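Local coordinates for protein GCN5-related N-acetyltransferase (Sphaerobacter thermophilus, PDB 3TT2) that probably transfers an acyl group, most likely acetyl from acetyl-coenzyme A, to a still unidentified acceptor, as in other GNAT-family enzymes, at residues A[218-226]-A[267-278]. Sequence-based numbering, arbitrary orientation.
Sequences KDPELWLLA and LLQEVFGVYYRR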
loop_
_atom_site.group_PDB
_atom_site.type_symbol
_atom_site.label_atom_id
_atom_site.label_comp_id
_atom_site.label_asym_id
_atom_site.label_seq_id
_atom_site.Cartn_x
_atom_site.Cartn_y
_atom_site.Cartn_z
ATOM N N LYS A 218 19.094 3.265 6.801
ATOM C CA LYS A 218 20.419 2.712 6.551
ATOM C C LYS A 218 20.766 2.890 5.065
ATOM O O LYS A 218 21.818 2.447 4.610
ATOM C CB LYS A 218 20.473 1.234 6.948
ATOM C CG LYS A 218 20.259 0.981 8.441
ATOM C CD LYS A 218 20.463 -0.502 8.831
ATOM C CE LYS A 218 19.543 -1.440 8.049
ATOM N NZ LYS A 218 19.627 -2.878 8.477
ATOM N N ASP A 219 19.850 3.517 4.319
ATOM C CA ASP A 219 20.002 3.815 2.891
ATOM C C ASP A 219 19.487 5.231 2.614
ATOM O O ASP A 219 18.511 5.409 1.890
ATOM C CB ASP A 219 19.162 2.833 2.103
ATOM C CG ASP A 219 19.511 2.799 0.636
ATOM O OD1 ASP A 219 20.250 3.689 0.153
ATOM O OD2 ASP A 219 19.035 1.860 -0.040
ATOM N N PRO A 220 20.145 6.239 3.197
ATOM C CA PRO A 220 19.702 7.637 3.192
ATOM C C PRO A 220 19.792 8.296 1.818
ATOM O O PRO A 220 19.201 9.357 1.619
ATOM C CB PRO A 220 20.677 8.320 4.148
ATOM C CG PRO A 220 21.717 7.284 4.504
ATOM C CD PRO A 220 21.544 6.116 3.628
ATOM N N GLU A 221 20.545 7.688 0.904
ATOM C CA GLU A 221 20.718 8.191 -0.454
ATOM C C GLU A 221 19.352 8.499 -1.089
ATOM O O GLU A 221 19.210 9.446 -1.870
ATOM C CB GLU A 221 21.436 7.117 -1.275
ATOM C CG GLU A 221 22.619 7.548 -2.156
ATOM C CD GLU A 221 23.219 6.358 -2.947
ATOM O OE1 GLU A 221 24.200 5.744 -2.464
ATOM O OE2 GLU A 221 22.709 6.031 -4.048
ATOM N N LEU A 222 18.359 7.681 -0.735
ATOM C CA LEU A 222 16.995 7.750 -1.265
ATOM C C LEU A 222 15.994 8.558 -0.392
ATOM O O LEU A 222 14.792 8.626 -0.702
ATOM C CB LEU A 222 16.460 6.324 -1.454
ATOM C CG LEU A 222 17.203 5.282 -2.311
ATOM C CD1 LEU A 222 16.503 3.936 -2.222
ATOM C CD2 LEU A 222 17.298 5.729 -3.751
ATOM N N TRP A 223 16.466 9.144 0.705
ATOM C CA TRP A 223 15.619 10.052 1.456
ATOM C C TRP A 223 15.984 11.499 1.165
ATOM O O TRP A 223 16.984 12.019 1.660
ATOM C CB TRP A 223 15.761 9.797 2.946
ATOM C CG TRP A 223 14.931 8.694 3.404
ATOM C CD1 TRP A 223 14.502 7.632 2.668
ATOM C CD2 TRP A 223 14.374 8.537 4.707
ATOM N NE1 TRP A 223 13.720 6.809 3.444
ATOM C CE2 TRP A 223 13.622 7.347 4.699
ATOM C CE3 TRP A 223 14.441 9.286 5.887
ATOM C CZ2 TRP A 223 12.946 6.883 5.826
ATOM C CZ3 TRP A 223 13.767 8.827 7.008
ATOM C CH2 TRP A 223 13.029 7.637 6.967
ATOM N N LEU A 224 15.123 12.173 0.419
ATOM C CA LEU A 224 15.387 13.545 0.031
ATOM C C LEU A 224 14.485 14.506 0.761
ATOM O O LEU A 224 13.311 14.227 1.006
ATOM C CB LEU A 224 15.216 13.743 -1.467
ATOM C CG LEU A 224 16.111 12.880 -2.338
ATOM C CD1 LEU A 224 15.887 13.337 -3.739
ATOM C CD2 LEU A 224 17.542 13.067 -1.971
ATOM N N LEU A 225 15.063 15.645 1.109
ATOM C CA LEU A 225 14.365 16.694 1.802
ATOM C C LEU A 225 14.473 17.950 0.945
ATOM O O LEU A 225 15.562 18.306 0.504
ATOM C CB LEU A 225 15.035 16.938 3.148
ATOM C CG LEU A 225 15.402 15.732 4.015
ATOM C CD1 LEU A 225 15.962 16.194 5.357
ATOM C CD2 LEU A 225 14.218 14.822 4.225
ATOM N N ALA A 226 13.352 18.610 0.676
ATOM C CA ALA A 226 13.418 19.953 0.138
ATOM C C ALA A 226 13.652 20.899 1.312
ATOM O O ALA A 226 12.928 20.884 2.312
ATOM C CB ALA A 226 12.172 20.303 -0.617
ATOM N N LEU A 267 11.199 17.236 -6.189
ATOM C CA LEU A 267 11.559 16.133 -5.290
ATOM C C LEU A 267 11.541 14.803 -6.038
ATOM O O LEU A 267 12.477 14.034 -5.951
ATOM C CB LEU A 267 10.657 16.048 -4.060
ATOM C CG LEU A 267 11.123 16.935 -2.912
ATOM C CD1 LEU A 267 10.083 16.965 -1.797
ATOM C CD2 LEU A 267 12.462 16.500 -2.385
ATOM N N LEU A 268 10.477 14.565 -6.790
ATOM C CA LEU A 268 10.334 13.327 -7.501
ATOM C C LEU A 268 11.432 13.179 -8.548
ATOM O O LEU A 268 12.100 12.153 -8.602
ATOM C CB LEU A 268 8.949 13.231 -8.138
ATOM C CG LEU A 268 7.828 12.730 -7.228
ATOM C CD1 LEU A 268 6.516 12.635 -8.005
ATOM C CD2 LEU A 268 8.167 11.393 -6.577
ATOM N N GLN A 269 11.618 14.207 -9.368
ATOM C CA GLN A 269 12.645 14.182 -10.410
ATOM C C GLN A 269 14.042 13.909 -9.837
ATOM O O GLN A 269 14.805 13.117 -10.398
ATOM C CB GLN A 269 12.624 15.473 -11.230
ATOM C CG GLN A 269 11.453 15.559 -12.189
ATOM C CD GLN A 269 11.347 16.913 -12.918
ATOM O OE1 GLN A 269 11.767 17.965 -12.401
ATOM N NE2 GLN A 269 10.776 16.883 -14.131
ATOM N N GLU A 270 14.362 14.544 -8.713
ATOM C CA GLU A 270 15.622 14.280 -8.024
ATOM C C GLU A 270 15.767 12.827 -7.514
ATOM O O GLU A 270 16.832 12.215 -7.687
ATOM C CB GLU A 270 15.838 15.282 -6.894
ATOM C CG GLU A 270 17.192 15.188 -6.213
ATOM C CD GLU A 270 18.236 16.147 -6.772
ATOM O OE1 GLU A 270 19.408 15.729 -6.887
ATOM O OE2 GLU A 270 17.902 17.312 -7.083
ATOM N N VAL A 271 14.708 12.286 -6.902
ATOM C CA VAL A 271 14.715 10.901 -6.405
ATOM C C VAL A 271 14.913 9.930 -7.557
ATOM O O VAL A 271 15.659 8.969 -7.443
ATOM C CB VAL A 271 13.423 10.526 -5.650
ATOM C CG1 VAL A 271 13.579 9.203 -4.997
ATOM C CG2 VAL A 271 13.180 11.492 -4.578
ATOM N N PHE A 272 14.255 10.204 -8.675
ATOM C CA PHE A 272 14.411 9.389 -9.866
ATOM C C PHE A 272 15.851 9.408 -10.378
ATOM O O PHE A 272 16.367 8.411 -10.870
ATOM C CB PHE A 272 13.427 9.828 -10.949
ATOM C CG PHE A 272 11.992 9.556 -10.598
ATOM C CD1 PHE A 272 11.678 8.742 -9.536
ATOM C CD2 PHE A 272 10.956 10.118 -11.332
ATOM C CE1 PHE A 272 10.359 8.486 -9.215
ATOM C CE2 PHE A 272 9.631 9.864 -11.017
ATOM C CZ PHE A 272 9.332 9.054 -9.959
ATOM N N GLY A 273 16.509 10.542 -10.253
ATOM C CA GLY A 273 17.878 10.616 -10.695
ATOM C C GLY A 273 18.750 9.716 -9.853
ATOM O O GLY A 273 19.619 9.043 -10.376
ATOM N N VAL A 274 18.512 9.697 -8.546
ATOM C CA VAL A 274 19.284 8.853 -7.642
ATOM C C VAL A 274 19.100 7.369 -7.966
ATOM O O VAL A 274 20.068 6.600 -7.986
ATOM C CB VAL A 274 18.887 9.085 -6.188
ATOM C CG1 VAL A 274 19.493 8.024 -5.312
ATOM C CG2 VAL A 274 19.308 10.473 -5.731
ATOM N N TYR A 275 17.854 6.981 -8.232
ATOM C CA TYR A 275 17.536 5.609 -8.601
ATOM C C TYR A 275 18.187 5.270 -9.919
ATOM O O TYR A 275 18.718 4.164 -10.107
ATOM C CB TYR A 275 16.030 5.418 -8.767
ATOM C CG TYR A 275 15.267 5.148 -7.499
ATOM C CD1 TYR A 275 15.481 3.990 -6.767
ATOM C CD2 TYR A 275 14.302 6.032 -7.059
ATOM C CE1 TYR A 275 14.767 3.741 -5.599
ATOM C CE2 TYR A 275 13.594 5.800 -5.907
ATOM C CZ TYR A 275 13.828 4.659 -5.172
ATOM O OH TYR A 275 13.096 4.436 -4.026
ATOM N N TYR A 276 18.111 6.215 -10.849
ATOM C CA TYR A 276 18.610 5.942 -12.176
ATOM C C TYR A 276 20.102 5.734 -12.115
ATOM O O TYR A 276 20.622 4.786 -12.675
ATOM C CB TYR A 276 18.290 7.051 -13.163
ATOM C CG TYR A 276 18.986 6.831 -14.488
ATOM C CD1 TYR A 276 18.487 5.902 -15.418
ATOM C CD2 TYR A 276 20.158 7.523 -14.812
ATOM C CE1 TYR A 276 19.137 5.680 -16.636
ATOM C CE2 TYR A 276 20.811 7.305 -16.029
ATOM C CZ TYR A 276 20.290 6.386 -16.925
ATOM O OH TYR A 276 20.919 6.173 -18.110
ATOM N N ARG A 277 20.808 6.605 -11.418
ATOM C CA ARG A 277 22.249 6.492 -11.500
ATOM C C ARG A 277 22.784 5.435 -10.526
ATOM O O ARG A 277 23.960 5.107 -10.510
ATOM C CB ARG A 277 22.920 7.876 -11.473
ATOM C CG ARG A 277 23.261 8.444 -10.144
ATOM C CD ARG A 277 23.613 9.915 -10.357
ATOM N NE ARG A 277 22.420 10.764 -10.373
ATOM C CZ ARG A 277 21.897 11.335 -9.290
ATOM N NH1 ARG A 277 22.467 11.171 -8.094
ATOM N NH2 ARG A 277 20.808 12.077 -9.405
ATOM N N ARG A 278 21.863 4.885 -9.750
ATOM C CA ARG A 278 22.061 3.674 -8.951
ATOM C C ARG A 278 21.814 2.367 -9.730
ATOM O O ARG A 278 22.225 1.275 -9.310
ATOM C CB ARG A 278 21.060 3.739 -7.817
ATOM C CG ARG A 278 21.188 2.732 -6.769
ATOM C CD ARG A 278 21.045 3.474 -5.479
ATOM N NE ARG A 278 20.385 2.680 -4.458
ATOM C CZ ARG A 278 20.222 3.085 -3.207
ATOM N NH1 ARG A 278 20.685 4.271 -2.818
ATOM N NH2 ARG A 278 19.601 2.303 -2.344
#
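Leu222 and Leu224 press against helix 267-278, a worked example of a helix packed on a sheet in a GNAT-type domain. Strand 223-226 runs roughly antiparallel to the helix, at 151°, their axes 9.2 Å apart at closest. On the tight, buried side, the Leu224 side chain slides past Val271 in the opposite direction, CD1 meeting Val271 CG2 and Glu270 CG, while Leu267 CD2 reaches the strand backbone at Ala226 N (3.8 Å). Leu222 sets CD2 over one face of the Tyr275 ring, toward CE1, a CH-pi contact 3.9 Å from the centroid; the same methyl meets Val274 CG1. The Tyr275 hydroxyl is hydrogen-bonded to Gln241 O on the neighbouring strand.

Towards solvent the contact turns polar, in a local charge cluster. With CG anti to the backbone N (chi1 -165°), Asp219 turns its carboxylate toward Arg278, nearly coplanar with the guanidinium, and OD1 offers its syn lone pair to NH1 at 3.1 Å. Glu221 OE2 takes NH1 too (3.0 Å), but from a carboxylate turned 81° to the guanidinium and met from above its plane. Leu222 methyls lie over one guanidinium face, toward its rim. The arginine probably keeps Asp219 and Glu221 ionised, and the bridges, fixing its rotation, join the 219-221 turn to Arg278.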